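Local coordinates for 5-ketofructose reductase (Gluconobacter sp., PDB 7COK) that reduces 5-ketofructose, most likely to fructose with a nicotinamide cofactor, as a member of a novel class in the shikimate dehydrogenase family, at the interface of chains A and B. Sequence-based numbering; all coordinates share one arbitrary frame. Chains: chain A/B, 5-ketofructose reductase.

Contact 1: the interface of chains A and B. Residues chain A 24, 28, 39-41; chain B 10, 28, 39-41.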
loop_
_atom_site.group_PDB
_atom_site.type_symbol
_atom_site.label_atom_id
_atom_site.label_comp_id
_atom_site.label_asym_id
_atom_site.label_seq_id
_atom_site.Cartn_x
_atom_site.Cartn_y
_atom_site.Cartn_z
ATOM N N VAL A 24 8.598 7.709 3.159
ATOM C CA VAL A 24 7.551 6.917 3.812
ATOM C C VAL A 24 7.415 7.268 5.303
ATOM O O VAL A 24 6.312 7.514 5.774
ATOM C CB VAL A 24 7.683 5.374 3.563
ATOM C CG1 VAL A 24 9.031 4.830 4.014
ATOM C CG2 VAL A 24 6.551 4.599 4.254
ATOM N N GLU A 28 4.265 9.436 6.737
ATOM C CA GLU A 28 3.357 8.707 7.631
ATOM C C GLU A 28 3.386 9.325 9.019
ATOM O O GLU A 28 2.350 9.328 9.697
ATOM C CB GLU A 28 3.644 7.214 7.644
ATOM C CG GLU A 28 3.173 6.559 6.349
ATOM C CD GLU A 28 3.181 5.053 6.389
ATOM O OE1 GLU A 28 3.867 4.468 7.257
ATOM O OE2 GLU A 28 2.497 4.438 5.547
ATOM N N ARG A 39 -1.985 5.965 4.172
ATOM C CA ARG A 39 -0.751 5.191 4.143
ATOM C C ARG A 39 0.070 5.634 2.950
ATOM O O ARG A 39 -0.466 6.054 1.947
ATOM C CB ARG A 39 -1.082 3.713 4.006
ATOM C CG ARG A 39 -1.974 3.173 5.120
ATOM C CD ARG A 39 -2.212 1.690 4.968
ATOM N NE ARG A 39 -1.031 0.976 5.437
ATOM C CZ ARG A 39 -0.945 -0.338 5.572
ATOM N NH1 ARG A 39 -1.971 -1.121 5.258
ATOM N NH2 ARG A 39 0.182 -0.853 6.017
ATOM N N TYR A 40 1.389 5.484 3.071
ATOM C CA TYR A 40 2.327 5.744 1.991
ATOM C C TYR A 40 3.042 4.440 1.722
ATOM O O TYR A 40 3.780 3.933 2.583
ATOM C CB TYR A 40 3.313 6.800 2.449
ATOM C CG TYR A 40 4.230 7.339 1.352
ATOM C CD1 TYR A 40 5.396 6.655 0.990
ATOM C CD2 TYR A 40 3.951 8.537 0.712
ATOM C CE1 TYR A 40 6.255 7.164 0.019
ATOM C CE2 TYR A 40 4.805 9.039 -0.264
ATOM C CZ TYR A 40 5.960 8.350 -0.589
ATOM O OH TYR A 40 6.823 8.864 -1.562
ATOM N N ILE A 41 2.865 3.918 0.505
ATOM C CA ILE A 41 3.409 2.636 0.105
ATOM C C ILE A 41 4.655 2.815 -0.779
ATOM O O ILE A 41 4.551 3.219 -1.943
ATOM C CB ILE A 41 2.329 1.765 -0.612
ATOM C CG1 ILE A 41 0.990 1.714 0.182
ATOM C CG2 ILE A 41 2.875 0.383 -0.924
ATOM C CD1 ILE A 41 1.075 1.345 1.649
ATOM N N LEU B 10 5.380 -6.340 0.537
ATOM C CA LEU B 10 4.026 -5.899 0.223
ATOM C C LEU B 10 3.072 -7.065 -0.029
ATOM O O LEU B 10 3.364 -7.960 -0.817
ATOM C CB LEU B 10 3.993 -4.914 -0.958
ATOM C CG LEU B 10 4.765 -3.612 -0.698
ATOM C CD1 LEU B 10 4.659 -2.761 -1.951
ATOM C CD2 LEU B 10 4.259 -2.846 0.527
ATOM N N GLU B 28 -1.664 -7.582 10.015
ATOM C CA GLU B 28 -0.588 -6.666 10.383
ATOM C C GLU B 28 -0.170 -6.816 11.823
ATOM O O GLU B 28 1.021 -6.687 12.108
ATOM C CB GLU B 28 -0.919 -5.214 10.056
ATOM C CG GLU B 28 -0.895 -4.991 8.555
ATOM C CD GLU B 28 -0.875 -3.550 8.124
ATOM O OE1 GLU B 28 -1.268 -2.624 8.875
ATOM O OE2 GLU B 28 -0.452 -3.347 6.984
ATOM N N ARG B 39 3.595 -5.360 5.029
ATOM C CA ARG B 39 2.365 -4.568 5.084
ATOM C C ARG B 39 1.293 -5.268 4.287
ATOM O O ARG B 39 1.604 -5.933 3.303
ATOM C CB ARG B 39 2.595 -3.199 4.439
ATOM C CG ARG B 39 3.428 -2.311 5.316
ATOM C CD ARG B 39 3.852 -1.054 4.592
ATOM N NE ARG B 39 4.371 -0.134 5.588
ATOM C CZ ARG B 39 4.212 1.182 5.554
ATOM N NH1 ARG B 39 3.574 1.758 4.527
ATOM N NH2 ARG B 39 4.691 1.910 6.561
ATOM N N TYR B 40 0.039 -5.095 4.712
ATOM C CA TYR B 40 -1.117 -5.628 4.004
ATOM C C TYR B 40 -1.968 -4.441 3.561
ATOM O O TYR B 40 -2.528 -3.711 4.382
ATOM C CB TYR B 40 -1.919 -6.504 4.954
ATOM C CG TYR B 40 -3.084 -7.262 4.331
ATOM C CD1 TYR B 40 -4.313 -6.641 4.092
ATOM C CD2 TYR B 40 -2.947 -8.623 4.025
ATOM C CE1 TYR B 40 -5.373 -7.368 3.538
ATOM C CE2 TYR B 40 -3.995 -9.360 3.474
ATOM C CZ TYR B 40 -5.196 -8.727 3.238
ATOM O OH TYR B 40 -6.205 -9.475 2.689
ATOM N N ILE B 41 -2.067 -4.291 2.253
ATOM C CA ILE B 41 -2.764 -3.156 1.642
ATOM C C ILE B 41 -4.203 -3.514 1.211
ATOM O O ILE B 41 -4.407 -4.274 0.254
ATOM C CB ILE B 41 -1.959 -2.630 0.430
ATOM C CG1 ILE B 41 -0.467 -2.435 0.764
ATOM C CG2 ILE B 41 -2.605 -1.353 -0.090
ATOM C CD1 ILE B 41 -0.163 -1.669 2.036
#

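Contact 2: the interface of chains A and B. Residues chain A 18-22, 24-25, 42, 280; chain B 5-7.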
loop_
_atom_site.group_PDB
_atom_site.type_symbol
_atom_site.label_atom_id
_atom_site.label_comp_id
_atom_site.label_asym_id
_atom_site.label_seq_id
_atom_site.Cartn_x
_atom_site.Cartn_y
_atom_site.Cartn_z
ATOM N N CYS A 18 14.569 1.636 -3.725
ATOM C CA CYS A 18 13.757 2.436 -2.803
ATOM C C CYS A 18 14.031 2.241 -1.314
ATOM O O CYS A 18 13.446 2.956 -0.485
ATOM C CB CYS A 18 12.264 2.223 -3.083
ATOM S SG CYS A 18 11.623 0.651 -2.514
ATOM N N ALA A 19 14.920 1.304 -0.975
ATOM C CA ALA A 19 15.095 0.884 0.415
ATOM C C ALA A 19 15.683 1.979 1.296
ATOM O O ALA A 19 15.442 1.998 2.510
ATOM C CB ALA A 19 15.945 -0.375 0.483
ATOM N N ASP A 20 16.407 2.914 0.698
ATOM C CA ASP A 20 17.058 3.962 1.483
ATOM C C ASP A 20 16.294 5.284 1.490
ATOM O O ASP A 20 16.768 6.273 2.044
ATOM C CB ASP A 20 18.480 4.191 0.992
ATOM C CG ASP A 20 19.389 3.013 1.239
ATOM O OD1 ASP A 20 19.306 2.355 2.305
ATOM O OD2 ASP A 20 20.223 2.752 0.348
ATOM N N ASN A 21 15.099 5.289 0.904
ATOM C CA ASN A 21 14.281 6.489 0.793
ATOM C C ASN A 21 13.375 6.670 2.014
ATOM O O ASN A 21 12.458 5.892 2.217
ATOM C CB ASN A 21 13.469 6.423 -0.503
ATOM C CG ASN A 21 12.757 7.714 -0.831
ATOM O OD1 ASN A 21 12.248 8.416 0.041
ATOM N ND2 ASN A 21 12.676 8.017 -2.121
ATOM N N PRO A 22 13.627 7.700 2.846
ATOM C CA PRO A 22 12.875 7.818 4.109
ATOM C C PRO A 22 11.518 8.559 4.018
ATOM O O PRO A 22 10.914 8.851 5.048
ATOM C CB PRO A 22 13.843 8.598 5.002
ATOM C CG PRO A 22 14.630 9.428 4.067
ATOM C CD PRO A 22 14.636 8.764 2.702
ATOM N N VAL A 24 8.598 7.709 3.159
ATOM C CA VAL A 24 7.551 6.917 3.812
ATOM C C VAL A 24 7.415 7.268 5.303
ATOM O O VAL A 24 6.312 7.514 5.774
ATOM C CB VAL A 24 7.683 5.374 3.563
ATOM C CG1 VAL A 24 9.031 4.830 4.014
ATOM C CG2 VAL A 24 6.551 4.599 4.254
ATOM N N ALA A 25 8.537 7.312 6.013
ATOM C CA ALA A 25 8.512 7.573 7.437
ATOM C C ALA A 25 8.102 9.018 7.706
ATOM O O ALA A 25 7.299 9.291 8.593
ATOM C CB ALA A 25 9.868 7.263 8.051
ATOM N N ASN A 42 5.822 2.495 -0.215
ATOM C CA ASN A 42 7.108 2.663 -0.890
ATOM C C ASN A 42 7.421 1.418 -1.717
ATOM O O ASN A 42 7.736 0.344 -1.175
ATOM C CB ASN A 42 8.186 2.885 0.178
ATOM C CG ASN A 42 9.551 3.223 -0.411
ATOM O OD1 ASN A 42 9.643 3.819 -1.468
ATOM N ND2 ASN A 42 10.616 2.876 0.315
ATOM N N ILE A 280 16.016 9.841 11.814
ATOM C CA ILE A 280 16.525 8.923 10.785
ATOM C C ILE A 280 17.993 9.218 10.446
ATOM O O ILE A 280 18.803 8.293 10.341
ATOM C CB ILE A 280 15.626 8.950 9.531
ATOM C CG1 ILE A 280 14.299 8.252 9.824
ATOM C CG2 ILE A 280 16.284 8.232 8.354
ATOM C CD1 ILE A 280 13.188 8.658 8.886
ATOM N N GLY B 5 15.585 -0.446 7.063
ATOM C CA GLY B 5 15.371 0.241 5.765
ATOM C C GLY B 5 13.917 0.631 5.592
ATOM O O GLY B 5 13.115 0.523 6.532
ATOM N N PHE B 6 13.564 1.050 4.379
ATOM C CA PHE B 6 12.241 1.627 4.146
ATOM C C PHE B 6 11.342 0.921 3.153
ATOM O O PHE B 6 10.247 1.408 2.873
ATOM C CB PHE B 6 12.393 3.089 3.749
ATOM C CG PHE B 6 13.014 3.907 4.824
ATOM C CD1 PHE B 6 12.280 4.263 5.959
ATOM C CD2 PHE B 6 14.361 4.247 4.747
ATOM C CE1 PHE B 6 12.874 5.006 6.984
ATOM C CE2 PHE B 6 14.965 4.966 5.763
ATOM C CZ PHE B 6 14.220 5.359 6.877
ATOM N N ARG B 7 11.818 -0.199 2.628
ATOM C CA ARG B 7 10.991 -1.038 1.792
ATOM C C ARG B 7 10.447 -2.162 2.643
ATOM O O ARG B 7 11.207 -2.948 3.209
ATOM C CB ARG B 7 11.768 -1.580 0.609
ATOM C CG ARG B 7 10.953 -2.503 -0.288
ATOM C CD ARG B 7 11.854 -3.312 -1.192
ATOM N NE ARG B 7 11.066 -3.937 -2.249
ATOM C CZ ARG B 7 11.557 -4.606 -3.300
ATOM N NH1 ARG B 7 12.865 -4.775 -3.488
ATOM N NH2 ARG B 7 10.721 -5.118 -4.193
#

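Contact 3: the interface of chains A and B. Residues chain A 14, 49, 52-53, 56-57, 59-60, 62; chain B 14, 52-53, 55-57, 59-60, 62.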
loop_
_atom_site.group_PDB
_atom_site.type_symbol
_atom_site.label_atom_id
_atom_site.label_comp_id
_atom_site.label_asym_id
_atom_site.label_seq_id
_atom_site.Cartn_x
_atom_site.Cartn_y
_atom_site.Cartn_z
ATOM N N PHE A 14 6.975 5.201 -6.518
ATOM C CA PHE A 14 7.584 4.264 -7.456
ATOM C C PHE A 14 9.006 4.749 -7.700
ATOM O O PHE A 14 9.240 5.906 -8.068
ATOM C CB PHE A 14 6.823 4.246 -8.783
ATOM C CG PHE A 14 5.362 3.944 -8.661
ATOM C CD1 PHE A 14 4.862 3.027 -7.696
ATOM C CD2 PHE A 14 4.450 4.528 -9.561
ATOM C CE1 PHE A 14 3.498 2.748 -7.622
ATOM C CE2 PHE A 14 3.080 4.243 -9.474
ATOM C CZ PHE A 14 2.602 3.362 -8.520
ATOM N N GLY A 49 8.398 -1.955 -15.335
ATOM C CA GLY A 49 7.167 -2.058 -14.570
ATOM C C GLY A 49 6.418 -0.756 -14.389
ATOM O O GLY A 49 5.316 -0.756 -13.856
ATOM N N ASP A 52 2.668 -0.374 -15.785
ATOM C CA ASP A 52 1.728 -1.202 -15.030
ATOM C C ASP A 52 1.563 -0.721 -13.593
ATOM O O ASP A 52 0.479 -0.876 -13.013
ATOM C CB ASP A 52 2.157 -2.671 -15.055
ATOM C CG ASP A 52 1.866 -3.353 -16.385
ATOM O OD1 ASP A 52 1.227 -2.768 -17.273
ATOM O OD2 ASP A 52 2.279 -4.514 -16.521
ATOM N N ALA A 53 2.617 -0.160 -13.002
ATOM C CA ALA A 53 2.488 0.378 -11.657
ATOM C C ALA A 53 1.569 1.578 -11.634
ATOM O O ALA A 53 0.759 1.721 -10.707
ATOM C CB ALA A 53 3.849 0.736 -11.061
ATOM N N GLY A 56 -1.769 0.450 -12.087
ATOM C CA GLY A 56 -2.079 -0.280 -10.847
ATOM C C GLY A 56 -2.557 0.633 -9.731
ATOM O O GLY A 56 -3.563 0.349 -9.099
ATOM N N ALA A 57 -1.857 1.751 -9.523
ATOM C CA ALA A 57 -2.315 2.706 -8.520
ATOM C C ALA A 57 -3.700 3.260 -8.852
ATOM O O ALA A 57 -4.518 3.461 -7.979
ATOM C CB ALA A 57 -1.320 3.821 -8.348
ATOM N N ALA A 59 -6.083 1.596 -10.545
ATOM C CA ALA A 59 -7.031 0.494 -10.334
ATOM C C ALA A 59 -7.262 0.185 -8.851
ATOM O O ALA A 59 -8.346 -0.232 -8.455
ATOM C CB ALA A 59 -6.544 -0.736 -11.068
ATOM N N MET A 60 -6.233 0.427 -8.043
ATOM C CA MET A 60 -6.289 0.238 -6.594
ATOM C C MET A 60 -6.814 1.477 -5.919
ATOM O O MET A 60 -6.888 1.510 -4.685
ATOM C CB MET A 60 -4.921 -0.101 -6.011
ATOM C CG MET A 60 -4.310 -1.398 -6.465
ATOM S SD MET A 60 -2.604 -1.509 -5.929
ATOM C CE MET A 60 -2.042 -2.919 -6.877
ATOM N N TRP A 62 -5.619 4.508 -5.407
ATOM C CA TRP A 62 -4.758 5.497 -4.774
ATOM C C TRP A 62 -5.168 6.927 -5.136
ATOM O O TRP A 62 -5.783 7.157 -6.192
ATOM C CB TRP A 62 -3.319 5.278 -5.215
ATOM C CG TRP A 62 -2.655 3.960 -4.808
ATOM C CD1 TRP A 62 -3.260 2.754 -4.540
ATOM C CD2 TRP A 62 -1.251 3.729 -4.721
ATOM N NE1 TRP A 62 -2.316 1.798 -4.239
ATOM C CE2 TRP A 62 -1.074 2.352 -4.370
ATOM C CE3 TRP A 62 -0.110 4.546 -4.896
ATOM C CZ2 TRP A 62 0.202 1.767 -4.190
ATOM C CZ3 TRP A 62 1.164 3.966 -4.713
ATOM C CH2 TRP A 62 1.304 2.581 -4.366
ATOM N N PHE B 14 -7.707 -7.265 -2.915
ATOM C CA PHE B 14 -8.544 -6.637 -3.905
ATOM C C PHE B 14 -9.962 -7.148 -3.687
ATOM O O PHE B 14 -10.210 -8.354 -3.644
ATOM C CB PHE B 14 -8.103 -7.012 -5.321
ATOM C CG PHE B 14 -6.651 -6.768 -5.612
ATOM C CD1 PHE B 14 -5.980 -5.652 -5.098
ATOM C CD2 PHE B 14 -5.951 -7.620 -6.481
ATOM C CE1 PHE B 14 -4.638 -5.408 -5.400
ATOM C CE2 PHE B 14 -4.600 -7.371 -6.767
ATOM C CZ PHE B 14 -3.952 -6.266 -6.250
ATOM N N ASP B 52 -5.892 -4.643 -14.159
ATOM C CA ASP B 52 -4.863 -3.633 -13.892
ATOM C C ASP B 52 -4.349 -3.678 -12.437
ATOM O O ASP B 52 -3.183 -3.431 -12.193
ATOM C CB ASP B 52 -5.385 -2.243 -14.239
ATOM C CG ASP B 52 -5.386 -1.971 -15.723
ATOM O OD1 ASP B 52 -4.935 -2.831 -16.513
ATOM O OD2 ASP B 52 -5.864 -0.889 -16.078
ATOM N N ALA B 53 -5.196 -4.077 -11.488
ATOM C CA ALA B 53 -4.725 -4.205 -10.093
ATOM C C ALA B 53 -3.755 -5.383 -9.949
ATOM O O ALA B 53 -2.716 -5.287 -9.291
ATOM C CB ALA B 53 -5.911 -4.318 -9.136
ATOM N N LYS B 55 -1.836 -6.670 -12.436
ATOM C CA LYS B 55 -0.614 -6.242 -13.100
ATOM C C LYS B 55 0.148 -5.225 -12.237
ATOM O O LYS B 55 1.371 -5.234 -12.220
ATOM C CB LYS B 55 -0.899 -5.599 -14.457
ATOM C CG LYS B 55 -1.264 -6.560 -15.580
ATOM C CD LYS B 55 -1.836 -5.724 -16.707
ATOM C CE LYS B 55 -2.421 -6.537 -17.833
ATOM N NZ LYS B 55 -3.102 -5.616 -18.798
ATOM N N GLY B 56 -0.603 -4.386 -11.518
ATOM C CA GLY B 56 -0.044 -3.444 -10.541
ATOM C C GLY B 56 0.714 -4.129 -9.408
ATOM O O GLY B 56 1.837 -3.734 -9.090
ATOM N N ALA B 57 0.095 -5.152 -8.808
ATOM C CA ALA B 57 0.762 -5.897 -7.718
ATOM C C ALA B 57 2.063 -6.540 -8.223
ATOM O O ALA B 57 3.075 -6.481 -7.533
ATOM C CB ALA B 57 -0.181 -6.916 -7.111
ATOM N N ALA B 59 3.946 -5.409 -10.774
ATOM C CA ALA B 59 4.899 -4.318 -11.069
ATOM C C ALA B 59 5.438 -3.656 -9.803
ATOM O O ALA B 59 6.556 -3.132 -9.797
ATOM C CB ALA B 59 4.239 -3.265 -11.957
ATOM N N MET B 60 4.622 -3.658 -8.749
ATOM C CA MET B 60 5.022 -3.091 -7.451
ATOM C C MET B 60 5.722 -4.129 -6.594
ATOM O O MET B 60 6.084 -3.872 -5.456
ATOM C CB MET B 60 3.807 -2.551 -6.713
ATOM C CG MET B 60 3.169 -1.357 -7.368
ATOM S SD MET B 60 1.697 -0.926 -6.431
ATOM C CE MET B 60 0.702 -0.049 -7.636
ATOM N N TRP B 62 4.755 -6.930 -5.096
ATOM C CA TRP B 62 4.093 -7.653 -4.008
ATOM C C TRP B 62 4.430 -9.131 -4.066
ATOM O O TRP B 62 4.762 -9.667 -5.137
ATOM C CB TRP B 62 2.581 -7.506 -4.081
ATOM C CG TRP B 62 1.998 -6.123 -3.972
ATOM C CD1 TRP B 62 2.598 -4.924 -4.243
ATOM C CD2 TRP B 62 0.635 -5.835 -3.647
ATOM N NE1 TRP B 62 1.693 -3.894 -4.051
ATOM C CE2 TRP B 62 0.480 -4.438 -3.704
ATOM C CE3 TRP B 62 -0.469 -6.639 -3.295
ATOM C CZ2 TRP B 62 -0.745 -3.803 -3.445
ATOM C CZ3 TRP B 62 -1.681 -6.024 -3.010
ATOM C CH2 TRP B 62 -1.809 -4.609 -3.069
HETATM O O HOH W 1 -1.657 -2.250 -14.099
HETATM O O HOH W 2 2.902 -6.214 -14.367
#

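Contact 1: the interface of chains A and B
The carboxylate oxygen OE2 of A:Glu28 is gripped by two donors, one from each chain. The backbone N of A:Tyr40 donates to the anti lone pair of A:Glu28 OE2 at 2.9 Å, almost straight (174° at H), which ties the carboxylate to strand 38-44 of its own chain. From across the interface NH1 of B:Arg39 comes in above the carboxylate plane, while NH2 of B:Arg39 lies 2.8 Å from OE1 of A:Glu28, on its syn lone pair. In this end-on, two-nitrogen salt bridge the two planes are nearly parallel (11° apart) but offset, and an extended B:Arg39 chain delivers it tip to tip. The twin differs. A:Arg39 bends at chi3 (78°), and its guanidinium stands almost perpendicular to the carboxylate of B:Glu28. NH2 of A:Arg39 takes the syn lone pair of B:Glu28 OE2 at 2.7 Å, and NH1 donates to the carbonyl O of B:Tyr40 from above the carbonyl plane. B:Ile41 CD1 covers one face of this guanidinium toward its rim. A:Ile41 and B:Ile41 touch tip to tip, their CD1 methyls tightly packed at 3.3 Å, and A:Ile41 CG2 rests against both methyls of B:Leu10. A:Arg39 NH2 lies 4.3 Å from B:Arg39 NE, a like-charge approach that the carboxylates of A:Glu28 and B:Glu28 may offset. Strand 38-44 of each chain supplies arginine and isoleucine, the helix starting at residue 23 the glutamate, and strand 9-15 B:Leu10.

Contact 2: the interface of chains A and B
An N-terminal arm exchange joins the subunits here: the segment B:Gly5 to B:Arg7 reaches onto chain A and plugs an aromatic ring into it, which should fasten the two-fold dimer of the deposited assembly. B:Phe6 is the plug, with 160 Å² of its surface hidden by chain A. CG of B:Phe6 lies anti to its carbonyl carbon (chi1 -63°), which turns the ring toward A:Pro22 and A:Ile280. CA of A:Pro22 sits over the centre of one ring face, 3.7 Å from the centroid of B:Phe6, a CH-pi contact. The far tip, CZ of B:Phe6, meets CG2 of A:Ile280 at 3.8 Å, and A:Ala25 CB touches CE1. A:Val24 crosses obliquely, its CG1 against CB of the phenylalanine. Both backbone polar atoms of B:Phe6 are bonded to chain A. N of B:Phe6 donates to the carbonyl O of A:Ala19 at 2.8 Å, in plane on a lone pair. The side-chain amide ND2 of A:Asn42 points straight at O of B:Phe6 at 3.0 Å (179° at H), although it stands above that carbonyl plane. The same ND2 donates to A:Cys18 O, bridging that loop and the arm. The receiving surface combines the loop A:Cys18 to A:Pro22, the start of helix 23-34, strand 38-44 and the C-terminal helix 270-281.

Contact 3: the interface of chains A and B
CG of A:Met60 and of B:Met60 lies anti to its own carbonyl carbon (chi1 -64° and -67°), and both chains run extended beyond it, so the two thioethers reach across the dyad tip to tip. SD of A:Met60 stands 4.0 Å from CE of B:Met60. Each methyl then enters the other subunit: CE of A:Met60 lies 3.4 Å from the carbonyl O of B:Ala53 and also touches CE1 of B:Phe14 and CZ2 of B:Trp62. In the reverse direction SD of B:Met60 meets CZ2 of A:Trp62 at 3.8 Å. Alanines of helix 50-59 back the aromatic rings within each chain. A:Ala53 CB caps the centre of one face of A:Phe14, and A:Ala57 CB lies over one face of A:Trp62 toward its rim. Along helix 50-59, the backbones come together at glycine, CA of A:Gly56 being 3.8 Å from CA of B:Gly56. CB of A:Ala59 packs on CB of B:Asp52 at 3.7 Å, and the reciprocal pair does likewise. No direct polar bond crosses this patch; water carries the polar links. Water 1 joins the carbonyl O of A:Asp52 to that of B:Asp52, and water 2 lies 2.8 Å from the carboxylate OD2 of A:Asp52 and also binds O of B:Lys55. Helix 50-59 of each subunit packs against its mate, with the methionine just past the helix end and A:Phe14 on strand 9-15, packed against A:Ala53 of the helix.

Contact 1 lies near the middle of the dimer, with its C-alpha centre about 11 Å from that of contact 2 and about 14 Å from that of contact 3; contacts 2 and 3 are about 19 Å apart. A:Val24 belongs to both contact 1 and contact 2, and helix 23-34 and strand 38-44 of chain A serve both. Strand 9-15 contributes to contacts 1 and 3. The three draw mostly on N-terminal elements, with helix 270-281 joining in at contact 2. Contacts 1 and 3 straddle the two-fold, whereas contact 2 recurs with the chains exchanged, so that the arms would clasp the dimer on both sides.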